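Pyridoxamine 5-phosphate-dependent dehydrase (PDB 3B8X) catalyses removal of the C3'-hydroxyl group from GDP-4-keto-6-deoxy-D-mannose by combined transamination and deoxygenation, a step toward L-colitose of the O-antigen. Local coordinates at residues H289-Q295 against S307-K311; I66-F70 against P96-L102; I118-K122 against E146-I150; N162-M166 against S189-A193. The protein carries 1 engineered substitution. All coordinates share one frame; numbering follows the deposited sequence.

Contact 1: H289-Q295 against S307-K311; sequences HPYLDVQ and SFIIK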
# COMPACT_ATOMS: atom_id res chain seq x y z
N HIS B 289 37.53 4.72 19.94
CA HIS B 289 38.02 4.82 18.60
C HIS B 289 38.58 6.21 18.40
O HIS B 289 38.02 7.20 18.90
CB HIS B 289 36.93 4.47 17.59
CG HIS B 289 37.48 4.09 16.25
ND1 HIS B 289 37.94 5.03 15.36
CD2 HIS B 289 37.71 2.89 15.68
CE1 HIS B 289 38.38 4.42 14.28
NE2 HIS B 289 38.26 3.12 14.45
N PRO B 290 39.74 6.27 17.73
CA PRO B 290 40.43 7.54 17.51
C PRO B 290 39.72 8.46 16.55
O PRO B 290 39.99 9.64 16.55
CB PRO B 290 41.77 7.12 16.88
CG PRO B 290 41.44 5.83 16.18
CD PRO B 290 40.51 5.14 17.17
N TYR B 291 38.87 7.95 15.67
CA TYR B 291 38.22 8.87 14.74
C TYR B 291 36.74 8.63 14.48
O TYR B 291 36.16 9.27 13.59
CB TYR B 291 39.00 9.01 13.43
CG TYR B 291 39.20 7.73 12.66
CD1 TYR B 291 38.19 7.21 11.85
CD2 TYR B 291 40.42 7.06 12.72
CE1 TYR B 291 38.40 6.05 11.08
CE2 TYR B 291 40.62 5.86 12.00
CZ TYR B 291 39.63 5.40 11.16
OH TYR B 291 39.85 4.23 10.47
N LEU B 292 36.15 7.70 15.22
CA LEU B 292 34.74 7.43 15.01
C LEU B 292 33.94 7.40 16.29
O LEU B 292 34.38 6.74 17.24
CB LEU B 292 34.56 6.09 14.31
CG LEU B 292 35.25 5.83 12.97
CD1 LEU B 292 35.10 4.31 12.63
CD2 LEU B 292 34.57 6.60 11.95
N ASP B 293 32.79 8.09 16.28
CA ASP B 293 31.88 8.04 17.44
C ASP B 293 30.80 7.01 17.18
O ASP B 293 30.39 6.78 16.05
CB ASP B 293 31.20 9.39 17.67
CG ASP B 293 32.11 10.37 18.38
OD1 ASP B 293 32.65 9.96 19.43
OD2 ASP B 293 32.34 11.50 17.86
N VAL B 294 30.34 6.36 18.24
CA VAL B 294 29.26 5.39 18.09
C VAL B 294 27.93 5.92 18.68
O VAL B 294 27.86 7.04 19.20
CB VAL B 294 29.64 4.04 18.73
CG1 VAL B 294 30.92 3.46 18.04
CG2 VAL B 294 29.88 4.21 20.22
N GLN B 295 26.86 5.14 18.60
CA GLN B 295 25.59 5.62 19.12
C GLN B 295 25.54 5.49 20.66
O GLN B 295 25.95 4.48 21.23
CB GLN B 295 24.40 4.87 18.47
CG GLN B 295 22.95 5.33 18.83
CD GLN B 295 21.90 4.64 17.95
OE1 GLN B 295 22.13 3.53 17.47
NE2 GLN B 295 20.78 5.32 17.68
N SER B 307 26.01 2.32 14.00
CA SER B 307 26.35 3.58 13.36
C SER B 307 27.74 4.05 13.76
O SER B 307 28.25 3.70 14.83
CB SER B 307 25.36 4.66 13.82
OG SER B 307 25.53 4.90 15.21
N PHE B 308 28.31 4.87 12.87
CA PHE B 308 29.59 5.55 13.09
C PHE B 308 29.44 6.97 12.60
O PHE B 308 28.68 7.24 11.66
CB PHE B 308 30.68 4.97 12.22
CG PHE B 308 31.11 3.62 12.64
CD1 PHE B 308 30.99 2.57 11.76
CD2 PHE B 308 31.62 3.40 13.91
CE1 PHE B 308 31.39 1.31 12.10
CE2 PHE B 308 32.01 2.11 14.28
CZ PHE B 308 31.88 1.07 13.36
N ILE B 309 30.14 7.88 13.28
CA ILE B 309 30.18 9.28 12.90
C ILE B 309 31.63 9.72 13.09
O ILE B 309 32.25 9.52 14.14
CB ILE B 309 29.17 10.18 13.68
CG1 ILE B 309 27.78 10.01 13.08
CG2 ILE B 309 29.47 11.67 13.42
CD1 ILE B 309 26.68 10.29 14.03
N ILE B 310 32.19 10.25 12.00
CA ILE B 310 33.56 10.69 11.97
C ILE B 310 33.68 11.90 12.86
O ILE B 310 32.90 12.85 12.78
CB ILE B 310 33.96 11.05 10.53
CG1 ILE B 310 33.84 9.83 9.61
CG2 ILE B 310 35.37 11.65 10.44
CD1 ILE B 310 34.25 10.09 8.14
N LYS B 311 34.66 11.83 13.75
CA LYS B 311 34.97 12.90 14.68
C LYS B 311 35.50 14.13 13.94
O LYS B 311 36.38 14.05 13.06
CB LYS B 311 36.03 12.41 15.67
CG LYS B 311 35.52 11.42 16.70
CD LYS B 311 36.65 10.83 17.53
CE LYS B 311 36.17 10.38 18.90
NZ LYS B 311 36.72 9.04 19.24
O HOH W 1 27.28 6.86 15.62
O HOH W 2 31.44 12.60 15.88
O HOH W 3 24.17 2.00 16.22
O HOH W 4 26.96 2.89 16.97

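Contact 2: I66-F70 against P96-L102; sequences IAALF and PLQQYGL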
# COMPACT_ATOMS: atom_id res chain seq x y z
N ILE B 66 -1.19 8.13 10.39
CA ILE B 66 -1.57 9.54 10.13
C ILE B 66 -3.03 9.69 9.66
O ILE B 66 -3.80 10.54 10.11
CB ILE B 66 -0.62 10.17 9.05
CG1 ILE B 66 0.81 10.07 9.54
CG2 ILE B 66 -1.00 11.60 8.76
CD1 ILE B 66 0.98 10.64 10.96
N ALA B 67 -3.41 8.89 8.70
CA ALA B 67 -4.77 8.98 8.18
C ALA B 67 -5.84 8.81 9.24
O ALA B 67 -6.86 9.52 9.27
CB ALA B 67 -4.94 7.96 7.11
N ALA B 68 -5.69 7.79 10.07
CA ALA B 68 -6.70 7.56 11.07
C ALA B 68 -7.05 8.79 11.91
O ALA B 68 -8.18 8.93 12.32
CB ALA B 68 -6.29 6.43 11.97
N LEU B 69 -6.07 9.64 12.19
CA LEU B 69 -6.28 10.82 13.01
C LEU B 69 -7.23 11.84 12.40
O LEU B 69 -7.72 12.74 13.07
CB LEU B 69 -4.96 11.48 13.37
CG LEU B 69 -4.02 10.58 14.16
CD1 LEU B 69 -2.59 11.12 14.24
CD2 LEU B 69 -4.60 10.29 15.53
N PHE B 70 -7.52 11.68 11.12
CA PHE B 70 -8.40 12.60 10.43
C PHE B 70 -9.82 12.08 10.49
O PHE B 70 -10.77 12.79 10.15
CB PHE B 70 -7.96 12.75 8.96
CG PHE B 70 -6.71 13.57 8.78
CD1 PHE B 70 -5.48 13.08 9.22
CD2 PHE B 70 -6.77 14.83 8.17
CE1 PHE B 70 -4.34 13.85 9.11
CE2 PHE B 70 -5.65 15.64 8.09
CZ PHE B 70 -4.41 15.14 8.51
N PRO B 96 3.51 10.63 4.47
CA PRO B 96 2.10 10.63 4.87
C PRO B 96 1.80 12.02 5.46
O PRO B 96 0.68 12.48 5.47
CB PRO B 96 2.03 9.54 5.96
CG PRO B 96 3.23 8.65 5.72
CD PRO B 96 4.30 9.54 5.09
N LEU B 97 2.80 12.71 5.95
CA LEU B 97 2.54 13.99 6.60
C LEU B 97 2.12 14.94 5.52
O LEU B 97 1.12 15.63 5.63
CB LEU B 97 3.78 14.48 7.36
CG LEU B 97 4.38 13.55 8.42
CD1 LEU B 97 5.48 14.31 9.16
CD2 LEU B 97 3.32 13.06 9.43
N GLN B 98 2.87 14.92 4.43
CA GLN B 98 2.56 15.82 3.32
C GLN B 98 1.32 15.33 2.62
O GLN B 98 0.61 16.12 2.03
CB GLN B 98 3.68 15.73 2.30
CG GLN B 98 3.50 16.62 1.06
CD GLN B 98 2.75 15.94 -0.09
OE1 GLN B 98 2.60 14.71 -0.14
NE2 GLN B 98 2.20 16.76 -0.98
N GLN B 99 1.13 14.02 2.61
CA GLN B 99 -0.01 13.42 1.95
C GLN B 99 -1.31 13.79 2.63
O GLN B 99 -2.34 13.84 1.98
CB GLN B 99 0.19 11.93 1.78
CG GLN B 99 1.32 11.71 0.74
CD GLN B 99 2.02 10.34 0.84
OE1 GLN B 99 1.84 9.60 1.81
NE2 GLN B 99 2.76 9.97 -0.23
N TYR B 100 -1.25 14.12 3.91
CA TYR B 100 -2.44 14.56 4.64
C TYR B 100 -2.48 16.06 4.89
O TYR B 100 -3.26 16.52 5.72
CB TYR B 100 -2.68 13.76 5.91
CG TYR B 100 -3.26 12.42 5.52
CD1 TYR B 100 -2.46 11.43 4.93
CD2 TYR B 100 -4.64 12.20 5.60
CE1 TYR B 100 -3.01 10.24 4.46
CE2 TYR B 100 -5.19 11.05 5.10
CZ TYR B 100 -4.39 10.08 4.53
OH TYR B 100 -4.99 8.90 4.15
N GLY B 101 -1.64 16.77 4.15
CA GLY B 101 -1.55 18.24 4.21
C GLY B 101 -1.23 18.85 5.56
O GLY B 101 -1.73 19.92 5.89
N LEU B 102 -0.37 18.21 6.34
CA LEU B 102 0.01 18.75 7.63
C LEU B 102 1.17 19.77 7.53
O LEU B 102 1.92 19.80 6.55
CB LEU B 102 0.34 17.64 8.61
CG LEU B 102 -0.81 16.70 8.95
CD1 LEU B 102 -0.16 15.43 9.63
CD2 LEU B 102 -1.75 17.40 9.90

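Contact 3: I118-K122 against E146-I150; sequences IESLK and EINKI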
# COMPACT_ATOMS: atom_id res chain seq x y z
N ILE B 118 16.48 16.61 22.45
CA ILE B 118 15.52 16.99 23.47
C ILE B 118 15.43 18.48 23.72
O ILE B 118 14.34 19.08 23.68
CB ILE B 118 15.82 16.26 24.73
CG1 ILE B 118 15.59 14.78 24.44
CG2 ILE B 118 14.99 16.84 25.89
CD1 ILE B 118 14.12 14.42 24.31
N GLU B 119 16.57 19.09 24.00
CA GLU B 119 16.53 20.52 24.22
C GLU B 119 15.87 21.20 23.04
O GLU B 119 15.02 22.07 23.22
CB GLU B 119 17.92 21.08 24.46
CG GLU B 119 18.34 20.87 25.89
CD GLU B 119 17.25 21.23 26.90
OE1 GLU B 119 16.90 22.43 26.96
OE2 GLU B 119 16.76 20.32 27.62
N SER B 120 16.25 20.84 21.81
CA SER B 120 15.64 21.51 20.67
C SER B 120 14.15 21.22 20.60
O SER B 120 13.35 22.01 20.06
CB SER B 120 16.26 21.07 19.36
OG SER B 120 17.66 21.35 19.32
N LEU B 121 13.78 20.07 21.14
CA LEU B 121 12.39 19.72 21.06
C LEU B 121 11.63 20.65 21.98
O LEU B 121 10.57 21.19 21.63
CB LEU B 121 12.20 18.23 21.38
CG LEU B 121 10.73 17.79 21.55
CD1 LEU B 121 9.84 18.10 20.34
CD2 LEU B 121 10.57 16.35 22.01
N LYS B 122 12.19 20.87 23.17
CA LYS B 122 11.56 21.73 24.17
C LYS B 122 11.31 23.15 23.61
O LYS B 122 10.26 23.77 23.86
CB LYS B 122 12.46 21.76 25.41
CG LYS B 122 11.78 22.15 26.72
CD LYS B 122 12.78 22.87 27.68
CE LYS B 122 13.27 21.92 28.80
NZ LYS B 122 14.49 22.38 29.54
N GLU B 146 11.57 12.51 29.22
CA GLU B 146 11.84 13.89 28.85
C GLU B 146 10.79 14.39 27.89
O GLU B 146 10.38 15.56 27.95
CB GLU B 146 13.22 13.99 28.14
CG GLU B 146 14.40 13.57 29.00
CD GLU B 146 14.44 14.28 30.34
OE1 GLU B 146 15.44 14.99 30.60
OE2 GLU B 146 13.49 14.10 31.13
N ILE B 147 10.41 13.53 26.95
CA ILE B 147 9.45 13.92 25.94
C ILE B 147 8.09 14.21 26.54
O ILE B 147 7.44 15.22 26.22
CB ILE B 147 9.31 12.85 24.86
CG1 ILE B 147 10.55 12.92 23.97
CG2 ILE B 147 8.05 13.08 24.04
CD1 ILE B 147 10.55 11.97 22.90
N ASN B 148 7.65 13.32 27.42
CA ASN B 148 6.36 13.53 28.06
C ASN B 148 6.35 14.77 28.96
O ASN B 148 5.33 15.46 29.06
CB ASN B 148 5.96 12.27 28.81
CG ASN B 148 5.26 11.28 27.90
OD1 ASN B 148 4.49 11.69 27.02
ND2 ASN B 148 5.56 9.99 28.06
N LYS B 149 7.49 15.10 29.56
CA LYS B 149 7.61 16.29 30.40
C LYS B 149 7.35 17.51 29.53
O LYS B 149 6.58 18.41 29.88
CB LYS B 149 9.02 16.41 30.96
CG LYS B 149 9.32 15.43 32.06
CD LYS B 149 10.58 15.82 32.81
CE LYS B 149 10.40 15.68 34.32
NZ LYS B 149 10.20 14.26 34.76
N ILE B 150 8.04 17.55 28.39
CA ILE B 150 7.88 18.63 27.42
C ILE B 150 6.40 18.82 27.06
O ILE B 150 5.90 19.95 27.05
CB ILE B 150 8.74 18.38 26.15
CG1 ILE B 150 10.24 18.32 26.49
CG2 ILE B 150 8.55 19.53 25.13
CD1 ILE B 150 11.15 18.25 25.20

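Contact 4: N162-M166 against S189-A193; sequences NCESM and SNHIA. Engineered in segment 189-193: N190 (natural residue His). With G4M ([(2R,3S,4R,5R)-5-(2-amino-6-oxo-1,6-dihydro-9H-purin-9-yl)-3,4-dihydroxytetrahydrofuran-2-yl]methyl (2R,3S,4S,5S,6R)-3,4-dihydroxy-5-[({3-hydroxy-2-methyl-5-[(phosphonooxy)methyl]pyridin-4-yl}methyl)amino]-6-methyltetrahydro-2H-pyran-2-yl dihydrogen diphosphate), chain O.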
# COMPACT_ATOMS: atom_id res chain seq x y z
N ASN B 162 8.12 3.21 15.06
CA ASN B 162 9.02 2.22 15.62
C ASN B 162 9.50 1.13 14.64
O ASN B 162 9.89 0.05 15.05
CB ASN B 162 8.40 1.50 16.82
CG ASN B 162 9.48 0.99 17.83
OD1 ASN B 162 10.46 1.69 18.13
ND2 ASN B 162 9.30 -0.21 18.34
N CYS B 163 9.62 1.50 13.39
CA CYS B 163 10.04 0.56 12.39
C CYS B 163 11.50 0.12 12.48
O CYS B 163 11.85 -0.89 11.86
CB CYS B 163 9.68 1.12 11.00
SG CYS B 163 7.88 1.20 10.68
N GLU B 164 12.34 0.83 13.23
CA GLU B 164 13.74 0.43 13.32
C GLU B 164 14.06 -0.08 14.70
O GLU B 164 15.17 -0.53 14.94
CB GLU B 164 14.73 1.56 12.99
CG GLU B 164 14.45 2.19 11.63
CD GLU B 164 15.34 3.36 11.28
OE1 GLU B 164 16.26 3.68 12.06
OE2 GLU B 164 15.10 3.99 10.22
N SER B 165 13.09 0.01 15.61
CA SER B 165 13.37 -0.38 16.98
C SER B 165 12.44 -1.40 17.62
O SER B 165 12.17 -1.32 18.82
CB SER B 165 13.56 0.83 17.90
OG SER B 165 14.38 1.80 17.25
N MET B 166 12.00 -2.39 16.85
CA MET B 166 11.20 -3.45 17.44
C MET B 166 12.02 -4.06 18.58
O MET B 166 13.22 -4.26 18.45
CB MET B 166 10.93 -4.55 16.42
CG MET B 166 10.06 -5.63 17.02
SD MET B 166 9.60 -6.90 15.83
CE MET B 166 8.38 -6.15 14.85
N SER B 189 15.30 -7.01 6.18
CA SER B 189 16.50 -6.57 6.90
C SER B 189 16.23 -6.05 8.31
O SER B 189 17.11 -5.43 8.93
CB SER B 189 17.25 -5.51 6.08
OG SER B 189 16.42 -4.41 5.76
N ASN B 190 15.04 -6.34 8.84
CA ASN B 190 14.60 -5.82 10.13
C ASN B 190 14.71 -6.83 11.27
O ASN B 190 15.29 -7.86 11.10
CB ASN B 190 13.17 -5.33 10.00
CG ASN B 190 12.98 -4.04 10.66
OD1 ASN B 190 13.65 -3.75 11.65
ND2 ASN B 190 12.11 -3.22 10.12
N HIS B 191 14.18 -6.47 12.44
CA HIS B 191 14.24 -7.36 13.60
C HIS B 191 13.60 -8.71 13.34
O HIS B 191 14.10 -9.72 13.78
CB HIS B 191 13.65 -6.68 14.84
CG HIS B 191 14.57 -5.65 15.39
ND1 HIS B 191 14.53 -4.32 14.98
CD2 HIS B 191 15.67 -5.77 16.17
CE1 HIS B 191 15.51 -3.66 15.57
NE2 HIS B 191 16.24 -4.52 16.26
N ILE B 192 12.46 -8.70 12.68
CA ILE B 192 11.75 -9.93 12.27
C ILE B 192 11.41 -9.71 10.81
O ILE B 192 11.40 -8.55 10.34
CB ILE B 192 10.46 -10.26 13.10
CG1 ILE B 192 9.35 -9.22 12.88
CG2 ILE B 192 10.83 -10.45 14.54
CD1 ILE B 192 7.97 -9.66 13.49
N ALA B 193 11.14 -10.78 10.07
CA ALA B 193 10.89 -10.63 8.64
C ALA B 193 9.78 -11.50 8.11
O ALA B 193 9.77 -12.69 8.33
CB ALA B 193 12.19 -10.89 7.90
OP3 G4M O . 10.45 -0.82 4.79
PL G4M O . 9.03 -0.59 5.47
OP1 G4M O . 7.94 0.03 4.44
OP2 G4M O . 8.49 -1.99 6.03
OP4 G4M O . 9.23 0.36 6.78
C5B G4M O . 9.41 1.67 6.33
C5L G4M O . 10.12 2.40 7.41
C6L G4M O . 9.42 3.30 8.20
N1L G4M O . 10.05 4.00 9.11
C2L G4M O . 11.34 3.89 9.34
C2A G4M O . 12.00 4.77 10.38
C3L G4M O . 12.13 2.99 8.64
O3L G4M O . 13.46 2.98 8.88
C4L G4M O . 11.49 2.18 7.65
C4A G4M O . 12.20 1.26 6.88
N4A G4M O . 13.49 1.18 6.99
C4G G4M O . 14.19 0.17 6.29
C5G G4M O . 15.57 0.62 5.87
C6G G4M O . 16.31 1.22 7.07
O5G G4M O . 16.19 -0.61 5.54
C3G G4M O . 13.45 -0.24 5.00
O3G G4M O . 12.83 -1.50 5.23
C2G G4M O . 14.48 -0.41 3.84
O2G G4M O . 13.92 -1.13 2.74
C1G G4M O . 15.70 -1.15 4.32
O1G G4M O . 16.73 -0.83 3.39
P2 G4M O . 17.77 -1.96 2.97
O3P G4M O . 18.34 -2.70 4.30
O4P G4M O . 19.05 -1.22 2.31
OPP G4M O . 16.91 -2.92 2.00
P G4M O . 17.79 -3.99 1.21
O1P G4M O . 19.06 -3.49 0.33
O2P G4M O . 16.68 -4.58 0.23
O5' G4M O . 18.08 -5.23 2.14
C5' G4M O . 19.30 -5.07 2.84
C4' G4M O . 20.11 -6.35 2.63
O4' G4M O . 19.23 -7.50 2.74
C3' G4M O . 20.69 -6.37 1.20
O3' G4M O . 21.92 -7.08 1.28
C2' G4M O . 19.63 -7.16 0.40
O2' G4M O . 20.28 -7.84 -0.68
C1' G4M O . 19.20 -8.17 1.46
N9 G4M O . 17.86 -8.70 1.18
C8 G4M O . 16.70 -7.99 1.21
N7 G4M O . 15.71 -8.82 0.96
C4 G4M O . 17.57 -10.02 0.92
C5 G4M O . 16.17 -10.10 0.77
C6 G4M O . 15.57 -11.39 0.50
O6 G4M O . 14.37 -11.56 0.37
N3 G4M O . 18.32 -11.12 0.79
C2 G4M O . 17.76 -12.28 0.52
N1 G4M O . 16.41 -12.44 0.38
N2 G4M O . 18.55 -13.38 0.38
O HOH W 5 12.37 -3.10 14.09

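Contact 1: H289-Q295 against S307-K311
D293 and I309 form a hydrogen-bonded antiparallel pair: D293 N bonds to I309 O at 2.6 Å, and I309 N returns one to D293 O at 3.0 Å. One residue back, L292 faces I310 in a non-hydrogen-bonded pair, and K311 N bonds to Y291 O at 3.0 Å. Beside this ladder, L292 lays CD1 over one face of the F308 ring, 4.1 Å from its centroid, a CH-pi contact. V294 CG1 meets the same ring obliquely. On the other sheet face, the D293 carboxylate lies across the aliphatic part of K311, with OD2 3.4 Å from CG. Beyond V294 waters take over the pairing: one joins Q295 N to S307 O, and another joins Q295 OE1 to S307 N. Further out, H289 ND1 accepts a bond from Y291 N (3.1 Å), while NE2 bonds to L389 O. P290 CD and L292 CD1 lie over opposite faces of that ring, each toward its rim. Q295, its side chain extended with CG opposite the backbone N (chi1 -176°), sends NE2 to the carbonyls of T113 and L137. F308 also meets the rings of F282 and F286. Strand 292-293 lies at the edge of the four-stranded antiparallel sheet within this chain; three main-chain bonds hold its segment directly to 307-311, waters continue the link past V294, and L292 packs on the F308 ring.

Contact 2: I66-F70 against P96-L102
Y100 turns one ring face to the backbone of A67, whose CA sits 4.0 Å from the ring centroid in a CH-pi contact; P96 O lies in plane at the edge of that ring. The ring of F70 receives Y100 edge-on: CD2 of Y100 stands over its centre, the planes meeting at 52° in an edge-to-face pair with centroids 5.1 Å apart. At the rim of F70, in its plane, lie I66 O and L102 CG. F70 CZ also touches Y100 CB at 3.4 Å and lies near L102 CD2. Y100 is the first residue past helix 91-99. G101, with positive phi, is the C-prime residue of a Schellman motif in which L102 N bonds to L97 O and G101 N to Q98 O, and the chain then turns into strand 103-107. The helix is the crossover of a beta-alpha-beta unit, between the neighbouring parallel strands 82-86 and 103-107. I66 spreads its branches over this helix end. With CG1 beside the backbone N (chi1 -58°), CD1 runs to L97 CD2 at 3.7 Å, while CG2 reaches Y100 CB and L102 CD1, both at 4.0 Å. L97 and L102 in turn rest on I83 of the sheet. The hydroxyl of Y100 bonds to that of Y249 of the same chain, and Q99 NE2 bonds to G248 O of the second subunit.

Contact 3: I118-K122 against E146-I150
I150 carries much of the apolar contact with I118, L121 and K122. Its CG1 stands beside the backbone N (chi1 -62°) and the chain runs on extended, driving CD1 into the neighbouring helix between these three residues. There the methyl touches L121 CG at 3.7 Å and K122 CB at 3.8 Å. It also lies against the main chain, 3.5 Å from K122 N and 3.6 Å from I118 O, two atoms that are themselves joined by a helical hydrogen bond. I147 makes a second apolar bridge: CG1 touches both I118 CD1, at 3.9 Å, and L121 CD2, at 4.0 Å. E146 meets the methyls of I118 through CB. Polar bonds do not cross the interface. K122 NZ turns away to a salt bridge with E119 within its own helix. At the start of the other helix, E146 N bonds to N143 OD1. The axes of segments 118-122 and 146-150 run nearly parallel, at 12° and 10.1 Å apart at closest; both helices lie in connections between parallel strands of the large mixed sheet. L121 and I147 reach down to I132 and T134 of strand 129-135, which links the helices in the chain. Aliphatic fit and burial of methyl groups therefore hold the helices together, while the lysine and glutamate ends keep to the outer side.

Contact 4: N162-M166 against S189-A193
M166 and H191 share a water, gripped by M166 N at 2.9 Å and by H191 ND1 at 2.6 Å; it also lies within bonding distance of N190 OD1, though it has more acceptors near it than protons. N190, an engineered residue that is His in nature, spans the two loops directly: ND2 donates to C163 O at 2.9 Å, nearly along the C=O axis and in its own amide plane. Its OD1 accepts from H191 N, so both ends of the amide are used, consistent with a restricted rotation. The H191 ring has M166 O over the centre of one face and E164 O at its edge, 3.2 Å from CE1. S302 secures both parts, taking a bond from H191 NE2 at its carbonyl and giving one to M166 O from its hydroxyl. M166 runs extended to SD (chi1 -178°), and SD lies 3.8 Å from I192 CG1. The same loops line the cofactor pocket. C163 CB lies 3.5 Å from the pyridine N1L of the bound G4M, E164 OE2 accepts from O3L, though the modelled length is too short to be relied on, and S189 OG donates to O3P at 3.0 Å. E164 OE1 is held by L138 N. In this variant the engineered amide, with H191 and water, joins two irregular loops, with E164 and C163 at the pyridine ring and S189 at the diphosphate of a single adduct.

How the contacts relate
From the N terminus, contact 2 closes first, joining the end of helix 58-68 to that of helix 91-99. Contact 3 follows, pairing helices 118-124 and 144-151 around strand 129-135. Contact 4 brings together the loops after strands 157-161 and 181-185, and contact 1 closes the late hairpin 292-293/305-310. The four are strictly in series: none nests in or crosses another. Contacts 2, 3 and 4 belong to the large mixed sheet, its flanking helices and its pocket; contact 1 belongs to the small antiparallel sheet. Contacts 1 and 4 come nearest, about 7 Å between nearest atoms, and helix 255-286 packs against both.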